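Local coordinates for ABC transporter ATP-binding protein (Sulfolobus tokodaii, PDB 2PJZ) that probably binds and hydrolyses ATP as the nucleotide-binding subunit of an ABC transporter, perhaps one that carries cobalt, at residues Y84-I93 / I121-L129; Q146-E157 / Y174-E184. All coordinates share one frame; numbering follows the deposited sequence. Where two conformers were deposited one is given.

Interaction 1 of 2, residues Y84-I93 / I121-L129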
loop_
_atom_site.group_PDB
_atom_site.type_symbol
_atom_site.label_atom_id
_atom_site.label_comp_id
_atom_site.label_asym_id
_atom_site.label_seq_id
_atom_site.Cartn_x
_atom_site.Cartn_y
_atom_site.Cartn_z
ATOM N N TYR A 84 0.997 -4.518 -15.442
ATOM C CA TYR A 84 0.118 -4.168 -16.558
ATOM C C TYR A 84 0.910 -3.589 -17.709
ATOM O O TYR A 84 1.928 -2.936 -17.506
ATOM C CB TYR A 84 -0.969 -3.198 -16.105
ATOM C CG TYR A 84 -1.714 -3.743 -14.910
ATOM C CD1 TYR A 84 -2.712 -4.710 -15.074
ATOM C CD2 TYR A 84 -1.378 -3.347 -13.614
ATOM C CE1 TYR A 84 -3.385 -5.236 -13.982
ATOM C CE2 TYR A 84 -2.056 -3.875 -12.498
ATOM C CZ TYR A 84 -3.063 -4.815 -12.703
ATOM O OH TYR A 84 -3.741 -5.357 -11.640
ATOM N N GLU A 85 0.449 -3.858 -18.920
ATOM C CA GLU A 85 1.230 -3.509 -20.103
ATOM C C GLU A 85 0.770 -2.159 -20.589
ATOM O O GLU A 85 -0.303 -2.023 -21.171
ATOM C CB GLU A 85 1.121 -4.583 -21.179
ATOM C CG GLU A 85 1.806 -5.885 -20.803
ATOM C CD GLU A 85 1.413 -7.026 -21.723
ATOM O OE1 GLU A 85 0.977 -6.745 -22.871
ATOM O OE2 GLU A 85 1.533 -8.206 -21.299
ATOM N N ILE A 86 1.593 -1.155 -20.309
ATOM C CA ILE A 86 1.236 0.222 -20.559
ATOM C C ILE A 86 0.853 0.376 -22.050
ATOM O O ILE A 86 -0.101 1.079 -22.382
ATOM C CB ILE A 86 2.369 1.191 -20.014
ATOM C CG1 ILE A 86 1.806 2.184 -18.985
ATOM C CG2 ILE A 86 3.128 1.895 -21.118
ATOM C CD1 ILE A 86 2.854 3.153 -18.410
ATOM N N GLY A 87 1.536 -0.378 -22.914
ATOM C CA GLY A 87 1.408 -0.278 -24.372
ATOM C C GLY A 87 0.098 -0.697 -25.029
ATOM O O GLY A 87 -0.340 -0.041 -25.989
ATOM N N VAL A 88 -0.524 -1.781 -24.545
ATOM C CA VAL A 88 -1.823 -2.229 -25.105
ATOM C C VAL A 88 -3.028 -1.495 -24.516
ATOM O O VAL A 88 -2.925 -0.752 -23.522
ATOM C CB VAL A 88 -2.062 -3.772 -24.987
ATOM C CG1 VAL A 88 -1.243 -4.539 -26.006
ATOM C CG2 VAL A 88 -1.780 -4.270 -23.586
ATOM N N THR A 89 -4.189 -1.742 -25.102
ATOM C CA THR A 89 -5.400 -1.106 -24.627
ATOM C C THR A 89 -5.855 -1.679 -23.273
ATOM O O THR A 89 -5.464 -2.794 -22.890
ATOM C CB THR A 89 -6.528 -1.156 -25.688
ATOM O OG1 THR A 89 -7.500 -0.153 -25.391
ATOM C CG2 THR A 89 -7.214 -2.513 -25.720
ATOM N N VAL A 90 -6.664 -0.909 -22.549
ATOM C CA VAL A 90 -7.267 -1.385 -21.296
ATOM C C VAL A 90 -8.076 -2.652 -21.559
ATOM O O VAL A 90 -7.994 -3.611 -20.809
ATOM C CB VAL A 90 -8.202 -0.322 -20.668
ATOM C CG1 VAL A 90 -9.036 -0.928 -19.526
ATOM C CG2 VAL A 90 -7.393 0.892 -20.211
ATOM N N ASN A 91 -8.856 -2.652 -22.638
ATOM C CA ASN A 91 -9.673 -3.819 -22.973
ATOM C C ASN A 91 -8.803 -5.064 -23.153
ATOM O O ASN A 91 -9.160 -6.152 -22.698
ATOM C CB ASN A 91 -10.542 -3.511 -24.210
ATOM C CG ASN A 91 -11.542 -4.574 -24.504
ATOM O OD1 ASN A 91 -12.177 -5.136 -23.610
ATOM N ND2 ASN A 91 -11.713 -4.851 -25.789
ATOM N N ASP A 92 -7.639 -4.897 -23.768
ATOM C CA ASP A 92 -6.701 -5.993 -23.955
ATOM C C ASP A 92 -6.244 -6.513 -22.593
ATOM O O ASP A 92 -6.127 -7.713 -22.385
ATOM C CB ASP A 92 -5.480 -5.539 -24.727
ATOM C CG ASP A 92 -5.732 -5.443 -26.225
ATOM O OD1 ASP A 92 -6.752 -5.972 -26.696
ATOM O OD2 ASP A 92 -4.900 -4.824 -26.900
ATOM N N ILE A 93 -5.981 -5.592 -21.676
ATOM C CA ILE A 93 -5.542 -5.969 -20.318
ATOM C C ILE A 93 -6.651 -6.702 -19.596
ATOM O O ILE A 93 -6.395 -7.703 -18.910
ATOM C CB ILE A 93 -5.084 -4.745 -19.498
ATOM C CG1 ILE A 93 -3.944 -4.029 -20.231
ATOM C CG2 ILE A 93 -4.668 -5.180 -18.061
ATOM C CD1 ILE A 93 -3.584 -2.694 -19.664
ATOM N N ILE A 121 -12.846 4.450 -22.290
ATOM C CA ILE A 121 -11.576 4.214 -21.597
ATOM C C ILE A 121 -11.035 2.813 -21.907
ATOM O O ILE A 121 -9.823 2.622 -21.944
ATOM C CB ILE A 121 -11.683 4.499 -20.068
ATOM C CG1 ILE A 121 -10.309 4.787 -19.451
ATOM C CG2 ILE A 121 -12.410 3.379 -19.338
ATOM C CD1 ILE A 121 -10.388 5.356 -18.048
ATOM N N LEU A 122 -11.935 1.862 -22.184
ATOM C CA LEU A 122 -11.559 0.493 -22.576
ATOM C C LEU A 122 -10.705 0.478 -23.827
ATOM O O LEU A 122 -9.746 -0.284 -23.941
ATOM C CB LEU A 122 -12.804 -0.360 -22.871
ATOM C CG LEU A 122 -13.587 -1.027 -21.747
ATOM C CD1 LEU A 122 -14.383 -0.001 -20.962
ATOM C CD2 LEU A 122 -14.527 -2.079 -22.318
ATOM N N ARG A 123 -11.084 1.337 -24.769
ATOM C CA ARG A 123 -10.467 1.397 -26.078
ATOM C C ARG A 123 -9.127 2.111 -26.040
ATOM O O ARG A 123 -8.349 2.015 -26.978
ATOM C CB ARG A 123 -11.431 2.076 -27.056
ATOM C CG ARG A 123 -12.810 1.397 -27.090
ATOM C CD ARG A 123 -13.606 1.764 -28.330
ATOM N NE ARG A 123 -14.600 0.733 -28.633
ATOM C CZ ARG A 123 -15.400 0.724 -29.701
ATOM N NH1 ARG A 123 -15.340 1.699 -30.605
ATOM N NH2 ARG A 123 -16.266 -0.270 -29.867
ATOM N N ARG A 124 -8.858 2.808 -24.941
ATOM C CA ARG A 124 -7.622 3.574 -24.773
ATOM C C ARG A 124 -6.435 2.706 -24.354
ATOM O O ARG A 124 -6.594 1.718 -23.628
ATOM C CB ARG A 124 -7.842 4.700 -23.767
ATOM C CG ARG A 124 -8.963 5.652 -24.170
ATOM C CD ARG A 124 -8.985 6.910 -23.312
ATOM N NE ARG A 124 -7.849 7.778 -23.592
ATOM C CZ ARG A 124 -7.452 8.783 -22.815
ATOM N NH1 ARG A 124 -8.087 9.070 -21.680
ATOM N NH2 ARG A 124 -6.405 9.506 -23.178
ATOM N N LYS A 125 -5.248 3.067 -24.827
ATOM C CA LYS A 125 -4.024 2.423 -24.378
ATOM C C LYS A 125 -3.696 2.888 -22.961
ATOM O O LYS A 125 -3.895 4.060 -22.632
ATOM C CB LYS A 125 -2.862 2.706 -25.338
ATOM C CG LYS A 125 -3.217 2.581 -26.824
ATOM C CD LYS A 125 -2.177 1.783 -27.607
ATOM C CE LYS A 125 -2.294 2.001 -29.120
ATOM N NZ LYS A 125 -1.857 3.372 -29.591
ATOM N N LEU A 126 -3.222 1.961 -22.123
ATOM C CA LEU A 126 -2.981 2.252 -20.700
ATOM C C LEU A 126 -1.965 3.374 -20.472
ATOM O O LEU A 126 -2.209 4.270 -19.665
ATOM C CB LEU A 126 -2.575 0.986 -19.911
ATOM C CG LEU A 126 -2.348 1.169 -18.394
ATOM C CD1 LEU A 126 -3.536 1.821 -17.698
ATOM C CD2 LEU A 126 -2.005 -0.142 -17.695
ATOM N N TYR A 127 -0.842 3.318 -21.189
ATOM C CA TYR A 127 0.225 4.338 -21.098
ATOM C C TYR A 127 -0.292 5.762 -21.299
ATOM O O TYR A 127 0.308 6.719 -20.824
ATOM C CB TYR A 127 1.322 4.060 -22.136
ATOM C CG TYR A 127 0.814 4.191 -23.552
ATOM C CD1 TYR A 127 0.487 5.449 -24.076
ATOM C CD2 TYR A 127 0.630 3.065 -24.359
ATOM C CE1 TYR A 127 -0.024 5.593 -25.348
ATOM C CE2 TYR A 127 0.141 3.191 -25.657
ATOM C CZ TYR A 127 -0.198 4.467 -26.144
ATOM O OH TYR A 127 -0.680 4.650 -27.432
ATOM N N LYS A 128 -1.404 5.883 -22.016
ATOM C CA LYS A 128 -1.915 7.160 -22.490
ATOM C C LYS A 128 -2.805 7.796 -21.440
ATOM O O LYS A 128 -3.185 8.957 -21.564
ATOM C CB LYS A 128 -2.691 6.937 -23.796
ATOM C CG LYS A 128 -2.783 8.125 -24.750
ATOM C CD LYS A 128 -3.348 7.694 -26.128
ATOM C CE LYS A 128 -4.807 7.185 -26.030
ATOM N NZ LYS A 128 -5.415 6.714 -27.319
ATOM N N LEU A 129 -3.129 7.039 -20.389
ATOM C CA LEU A 129 -4.003 7.552 -19.336
ATOM C C LEU A 129 -3.257 8.516 -18.417
ATOM O O LEU A 129 -2.054 8.387 -18.211
ATOM C CB LEU A 129 -4.620 6.408 -18.509
ATOM C CG LEU A 129 -5.488 5.342 -19.184
ATOM C CD1 LEU A 129 -6.071 4.397 -18.118
ATOM C CD2 LEU A 129 -6.615 5.922 -20.042
#
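Leu-122 O is gripped at the start of helix 90-100: Asn-91 N reaches it at 2.8 Å, in the carbonyl plane and on a lone pair, and Thr-89 OG1 comes within hydrogen-bonding distance as well. Thr-89 was modelled in two conformers; in this one its hydroxyl points away from its own backbone N (chi1 -160°) and lies between Leu-122 O and Arg-124 O, and its single proton could serve either carbonyl. Arg-124 O has a firmer partner in Val-90 N, 2.8 Å away. Further along, Leu-126 N donates to Val-88 O at 3.1 Å, while Thr-89 and Lys-125 form one isolated backbone bridge.

Beneath this polar seam Leu-126 does the apolar work. With its CG anti to the backbone N (chi1 -178°), the CD2 branch reaches Tyr-84 CB and Ile-93 CD1, both at 3.6 Å, and the Ile-93 side chain runs across it at about a right angle. Val-90 CG2 lies 4.3 Å from Leu-129 CD1. On the outer side Gly-87 O meets the edge of the Tyr-127 ring, 3.3 Å from CE2, and Lys-125 NZ donates to Tyr-127 OH. The phenol of Tyr-84 leads elsewhere, to Thr-78 O, and its side chain packs against helix 131-144.

Leu-129 opens the sequence LSAGQ, which fits the signature motif of ABC ATPases. The amides of Val-90 and Asn-91, at the start of helix 90-100, are thus satisfied by carbonyls of the loop leading into that motif, which ties the two largely through main-chain bonds.

Interaction 2 of 2, residues Q146-E157 / Y174-E184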
loop_
_atom_site.group_PDB
_atom_site.type_symbol
_atom_site.label_atom_id
_atom_site.label_comp_id
_atom_site.label_asym_id
_atom_site.label_seq_id
_atom_site.Cartn_x
_atom_site.Cartn_y
_atom_site.Cartn_z
ATOM N N GLN A 146 -11.615 -10.248 -7.513
ATOM C CA GLN A 146 -11.975 -10.669 -6.171
ATOM C C GLN A 146 -10.807 -11.437 -5.489
ATOM O O GLN A 146 -10.966 -12.584 -5.026
ATOM C CB GLN A 146 -13.257 -11.512 -6.202
ATOM C CG GLN A 146 -14.440 -10.683 -6.678
ATOM C CD GLN A 146 -15.785 -11.237 -6.250
ATOM O OE1 GLN A 146 -16.521 -11.775 -7.077
ATOM N NE2 GLN A 146 -16.118 -11.098 -4.972
ATOM N N PRO A 147 -9.636 -10.783 -5.397
ATOM C CA PRO A 147 -8.466 -11.423 -4.806
ATOM C C PRO A 147 -8.712 -11.716 -3.347
ATOM O O PRO A 147 -9.435 -10.957 -2.648
ATOM C CB PRO A 147 -7.373 -10.327 -4.909
ATOM C CG PRO A 147 -8.144 -9.017 -4.932
ATOM C CD PRO A 147 -9.389 -9.363 -5.737
ATOM N N GLU A 148 -8.136 -12.805 -2.862
ATOM C CA GLU A 148 -8.070 -13.001 -1.424
ATOM C C GLU A 148 -7.002 -12.107 -0.775
ATOM O O GLU A 148 -7.105 -11.752 0.397
ATOM C CB GLU A 148 -7.742 -14.461 -1.101
ATOM C CG GLU A 148 -8.826 -15.463 -1.531
ATOM C CD GLU A 148 -10.197 -15.227 -0.922
ATOM O OE1 GLU A 148 -10.332 -14.536 0.132
ATOM O OE2 GLU A 148 -11.158 -15.760 -1.525
ATOM N N ILE A 149 -5.964 -11.771 -1.541
ATOM C CA ILE A 149 -4.807 -11.068 -0.985
ATOM C C ILE A 149 -4.450 -10.004 -1.999
ATOM O O ILE A 149 -4.302 -10.309 -3.155
ATOM C CB ILE A 149 -3.584 -12.034 -0.791
ATOM C CG1 ILE A 149 -4.011 -13.258 0.053
ATOM C CG2 ILE A 149 -2.385 -11.269 -0.131
ATOM C CD1 ILE A 149 -2.821 -14.318 0.301
ATOM N N VAL A 150 -4.255 -8.765 -1.547
ATOM C CA VAL A 150 -3.960 -7.671 -2.500
ATOM C C VAL A 150 -2.765 -6.783 -1.991
ATOM O O VAL A 150 -2.609 -6.539 -0.788
ATOM C CB VAL A 150 -5.308 -6.884 -2.778
ATOM C CG1 VAL A 150 -5.728 -6.083 -1.508
ATOM C CG2 VAL A 150 -5.245 -6.023 -4.034
ATOM N N GLY A 151 -1.929 -6.304 -2.910
ATOM C CA GLY A 151 -0.883 -5.339 -2.584
ATOM C C GLY A 151 -1.229 -4.081 -3.346
ATOM O O GLY A 151 -1.176 -4.050 -4.575
ATOM N N LEU A 152 -1.609 -3.040 -2.624
ATOM C CA LEU A 152 -2.037 -1.829 -3.296
ATOM C C LEU A 152 -1.059 -0.686 -3.055
ATOM O O LEU A 152 -0.788 -0.321 -1.921
ATOM C CB LEU A 152 -3.455 -1.453 -2.884
ATOM C CG LEU A 152 -4.532 -2.455 -3.245
ATOM C CD1 LEU A 152 -5.870 -2.026 -2.631
ATOM C CD2 LEU A 152 -4.648 -2.593 -4.779
ATOM N N ASP A 153 -0.506 -0.161 -4.141
ATOM C CA ASP A 153 0.400 0.995 -4.054
ATOM C C ASP A 153 -0.371 2.318 -4.287
ATOM O O ASP A 153 -1.023 2.504 -5.323
ATOM C CB ASP A 153 1.508 0.851 -5.084
ATOM C CG ASP A 153 2.575 1.936 -4.958
ATOM O OD1 ASP A 153 2.847 2.401 -3.834
ATOM O OD2 ASP A 153 3.107 2.324 -6.000
ATOM N N GLU A 154 -0.276 3.231 -3.332
ATOM C CA GLU A 154 -0.773 4.624 -3.492
ATOM C C GLU A 154 -2.052 4.737 -4.307
ATOM O O GLU A 154 -2.061 5.429 -5.349
ATOM C CB GLU A 154 0.306 5.504 -4.151
ATOM C CG GLU A 154 1.523 5.691 -3.291
ATOM C CD GLU A 154 1.313 6.703 -2.166
ATOM O OE1 GLU A 154 0.159 7.143 -1.910
ATOM O OE2 GLU A 154 2.333 7.027 -1.533
ATOM N N PRO A 155 -3.139 4.074 -3.865
ATOM C CA PRO A 155 -4.311 4.023 -4.745
ATOM C C PRO A 155 -5.056 5.372 -4.860
ATOM O O PRO A 155 -5.962 5.489 -5.663
ATOM C CB PRO A 155 -5.209 2.970 -4.087
ATOM C CG PRO A 155 -4.815 2.970 -2.633
ATOM C CD PRO A 155 -3.348 3.340 -2.592
ATOM N N PHE A 156 -4.630 6.372 -4.092
ATOM C CA PHE A 156 -5.382 7.632 -3.983
ATOM C C PHE A 156 -4.615 8.814 -4.549
ATOM O O PHE A 156 -5.155 9.924 -4.643
ATOM C CB PHE A 156 -5.718 7.941 -2.523
ATOM C CG PHE A 156 -6.298 6.780 -1.758
ATOM C CD1 PHE A 156 -7.584 6.333 -2.012
ATOM C CD2 PHE A 156 -5.557 6.166 -0.746
ATOM C CE1 PHE A 156 -8.131 5.272 -1.292
ATOM C CE2 PHE A 156 -6.091 5.110 -0.017
ATOM C CZ PHE A 156 -7.379 4.664 -0.295
ATOM N N GLU A 157 -3.363 8.593 -4.923
ATOM C CA GLU A 157 -2.517 9.696 -5.350
ATOM C C GLU A 157 -2.956 10.181 -6.726
ATOM O O GLU A 157 -3.235 9.381 -7.602
ATOM C CB GLU A 157 -1.047 9.288 -5.305
ATOM C CG GLU A 157 -0.087 10.421 -5.576
ATOM C CD GLU A 157 1.310 10.177 -5.021
ATOM O OE1 GLU A 157 1.679 9.013 -4.745
ATOM O OE2 GLU A 157 2.050 11.172 -4.863
ATOM N N TYR A 174 -13.556 -5.446 -1.470
ATOM C CA TYR A 174 -12.830 -6.525 -2.135
ATOM C C TYR A 174 -11.392 -6.719 -1.598
ATOM O O TYR A 174 -10.806 -5.812 -0.967
ATOM C CB TYR A 174 -12.860 -6.303 -3.655
ATOM C CG TYR A 174 -14.264 -6.370 -4.215
ATOM C CD1 TYR A 174 -14.891 -7.601 -4.404
ATOM C CD2 TYR A 174 -14.985 -5.208 -4.512
ATOM C CE1 TYR A 174 -16.188 -7.681 -4.897
ATOM C CE2 TYR A 174 -16.305 -5.277 -5.017
ATOM C CZ TYR A 174 -16.890 -6.520 -5.202
ATOM O OH TYR A 174 -18.178 -6.638 -5.697
ATOM N N GLY A 175 -10.838 -7.911 -1.805
ATOM C CA GLY A 175 -9.540 -8.294 -1.201
ATOM C C GLY A 175 -9.495 -8.226 0.330
ATOM O O GLY A 175 -8.961 -7.287 0.891
ATOM N N LYS A 176 -9.990 -9.240 1.021
ATOM C CA LYS A 176 -10.025 -9.157 2.466
ATOM C C LYS A 176 -8.672 -8.957 3.126
ATOM O O LYS A 176 -8.597 -8.229 4.119
ATOM C CB LYS A 176 -10.714 -10.377 3.085
ATOM C CG LYS A 176 -10.826 -10.276 4.627
ATOM C CD LYS A 176 -11.653 -11.404 5.233
ATOM C CE LYS A 176 -10.813 -12.632 5.492
ATOM N NZ LYS A 176 -11.712 -13.657 6.123
ATOM N N GLU A 177 -7.619 -9.578 2.593
ATOM C CA GLU A 177 -6.300 -9.507 3.236
ATOM C C GLU A 177 -5.362 -8.731 2.307
ATOM O O GLU A 177 -5.495 -8.801 1.075
ATOM C CB GLU A 177 -5.735 -10.915 3.422
ATOM C CG GLU A 177 -4.284 -11.031 3.947
ATOM C CD GLU A 177 -3.902 -12.488 4.123
ATOM O OE1 GLU A 177 -4.629 -13.216 4.864
ATOM O OE2 GLU A 177 -2.885 -12.914 3.523
ATOM N N GLY A 178 -4.415 -8.014 2.888
ATOM C CA GLY A 178 -3.366 -7.436 2.048
ATOM C C GLY A 178 -2.723 -6.232 2.657
ATOM O O GLY A 178 -2.795 -5.994 3.875
ATOM N N ILE A 179 -2.056 -5.465 1.801
ATOM C CA ILE A 179 -1.228 -4.362 2.274
ATOM C C ILE A 179 -1.525 -3.214 1.350
ATOM O O ILE A 179 -1.528 -3.371 0.130
ATOM C CB ILE A 179 0.293 -4.719 2.226
ATOM C CG1 ILE A 179 0.639 -5.765 3.302
ATOM C CG2 ILE A 179 1.177 -3.430 2.463
ATOM C CD1 ILE A 179 2.027 -6.403 3.061
ATOM N N LEU A 180 -1.792 -2.044 1.937
ATOM C CA LEU A 180 -2.018 -0.836 1.172
ATOM C C LEU A 180 -0.900 0.106 1.580
ATOM O O LEU A 180 -0.735 0.348 2.756
ATOM C CB LEU A 180 -3.368 -0.210 1.558
ATOM C CG LEU A 180 -3.861 1.009 0.755
ATOM C CD1 LEU A 180 -5.392 1.169 0.895
ATOM C CD2 LEU A 180 -3.150 2.314 1.186
ATOM N N VAL A 181 -0.143 0.647 0.625
ATOM C CA VAL A 181 0.905 1.581 0.997
ATOM C C VAL A 181 0.593 3.003 0.536
ATOM O O VAL A 181 0.097 3.199 -0.562
ATOM C CB VAL A 181 2.341 1.154 0.513
ATOM C CG1 VAL A 181 2.628 -0.323 0.848
ATOM C CG2 VAL A 181 2.544 1.406 -0.955
ATOM N N THR A 182 0.919 3.983 1.387
ATOM C CA THR A 182 0.634 5.390 1.073
ATOM C C THR A 182 1.449 6.358 1.895
ATOM O O THR A 182 1.840 6.053 3.040
ATOM C CB THR A 182 -0.881 5.725 1.245
ATOM O OG1 THR A 182 -1.134 7.051 0.742
ATOM C CG2 THR A 182 -1.294 5.626 2.730
ATOM N N HIS A 183 1.699 7.544 1.317
ATOM C CA HIS A 183 2.335 8.632 2.051
ATOM C C HIS A 183 1.275 9.689 2.456
ATOM O O HIS A 183 1.580 10.640 3.185
ATOM C CB HIS A 183 3.450 9.277 1.200
ATOM C CG HIS A 183 2.945 10.075 0.038
ATOM N ND1 HIS A 183 2.711 11.432 0.117
ATOM C CD2 HIS A 183 2.638 9.717 -1.233
ATOM C CE1 HIS A 183 2.272 11.875 -1.047
ATOM N NE2 HIS A 183 2.213 10.858 -1.884
ATOM N N GLU A 184 0.057 9.509 1.955
ATOM C CA GLU A 184 -1.040 10.477 2.100
ATOM C C GLU A 184 -1.881 10.295 3.362
ATOM O O GLU A 184 -2.527 9.282 3.553
ATOM C CB GLU A 184 -1.952 10.410 0.874
ATOM C CG GLU A 184 -1.159 10.456 -0.398
ATOM C CD GLU A 184 -2.014 10.720 -1.585
ATOM O OE1 GLU A 184 -2.838 9.847 -1.916
ATOM O OE2 GLU A 184 -1.840 11.796 -2.199
HETATM O O HOH W 1 -11.996 -9.984 -2.967
HETATM O O HOH W 2 -2.329 7.128 -2.038
#
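The imidazole of His-183 has Glu-184 CG over the centre of one face, 3.7 Å above the plane, and the carboxylate of Glu-157 at its edge. There His-183 NE2 donates to Glu-157 OE2 at 3.0 Å (158° at the hydrogen), nearly in the ring plane but well above the plane of the carboxylate, which helps to hold the rotation of the ring. Phe-156 carries Pro-155 CG on one face, offset toward the rim, and Leu-180 CD1 comes obliquely to CE2. At the far end, Gln-146 sets its amide almost perpendicular to the Tyr-174 ring, NE2 lying at the ring edge 3.4 Å from CE1.

Between these ends strands 149-153 and 177-182 run parallel, their axes 3° apart. Leu-152 is representative of the pairing, its N donating to Ile-179 O and its O accepting from Val-181 N, each at 2.8 Å.

Past the strands, Glu-154 folds back at chi2 (-77°), bringing OE1 within 3.0 Å of Thr-182 OG1, which donates to it from above the carboxylate plane. Thr-182 OG1 also accepts from Glu-184 N, an ST turn. A water donates to Glu-184 OE1 at 2.8 Å and accepts from Phe-156 N; Glu-184 is further salt-bridged to Arg-164.

Strand 149-153 ends at Asp-153 and Glu-154 follows it, a pair that fits the Asp-Glu of a Walker B motif, and His-183 fits the switch histidine of ABC ATPases. Asp-153 OD1 bonds Thr-44 of the probable P-loop. Helix 43-50 packs on Ile-179 and Val-181, helix 161-173, the crossover of this beta-alpha-beta unit, on Leu-152 and Phe-156, and strands 76-78 and 32-36 flank the pair.

Overall arrangement
Interaction 1 closes before interaction 2 opens, and both belong to the ABC-type ATPase part of the chain. Their centres are about 21 Å apart and their nearest atoms about 7 Å, so they do not touch. Helix 131-144 spans the step between them: it begins just after 121-129, packs on Tyr-84 and Ile-93, and ends just before 146-157. Thr-78, on the edge strand 76-78, is another shared neighbour, bonded to Tyr-84 and to Gly-151. Interaction 2 lies near the centre of the chain in the mixed sheet, beside the probable nucleotide site; interaction 1 lies about 23 Å from that centre, in what corresponds to the helical subdomain carrying the signature motif.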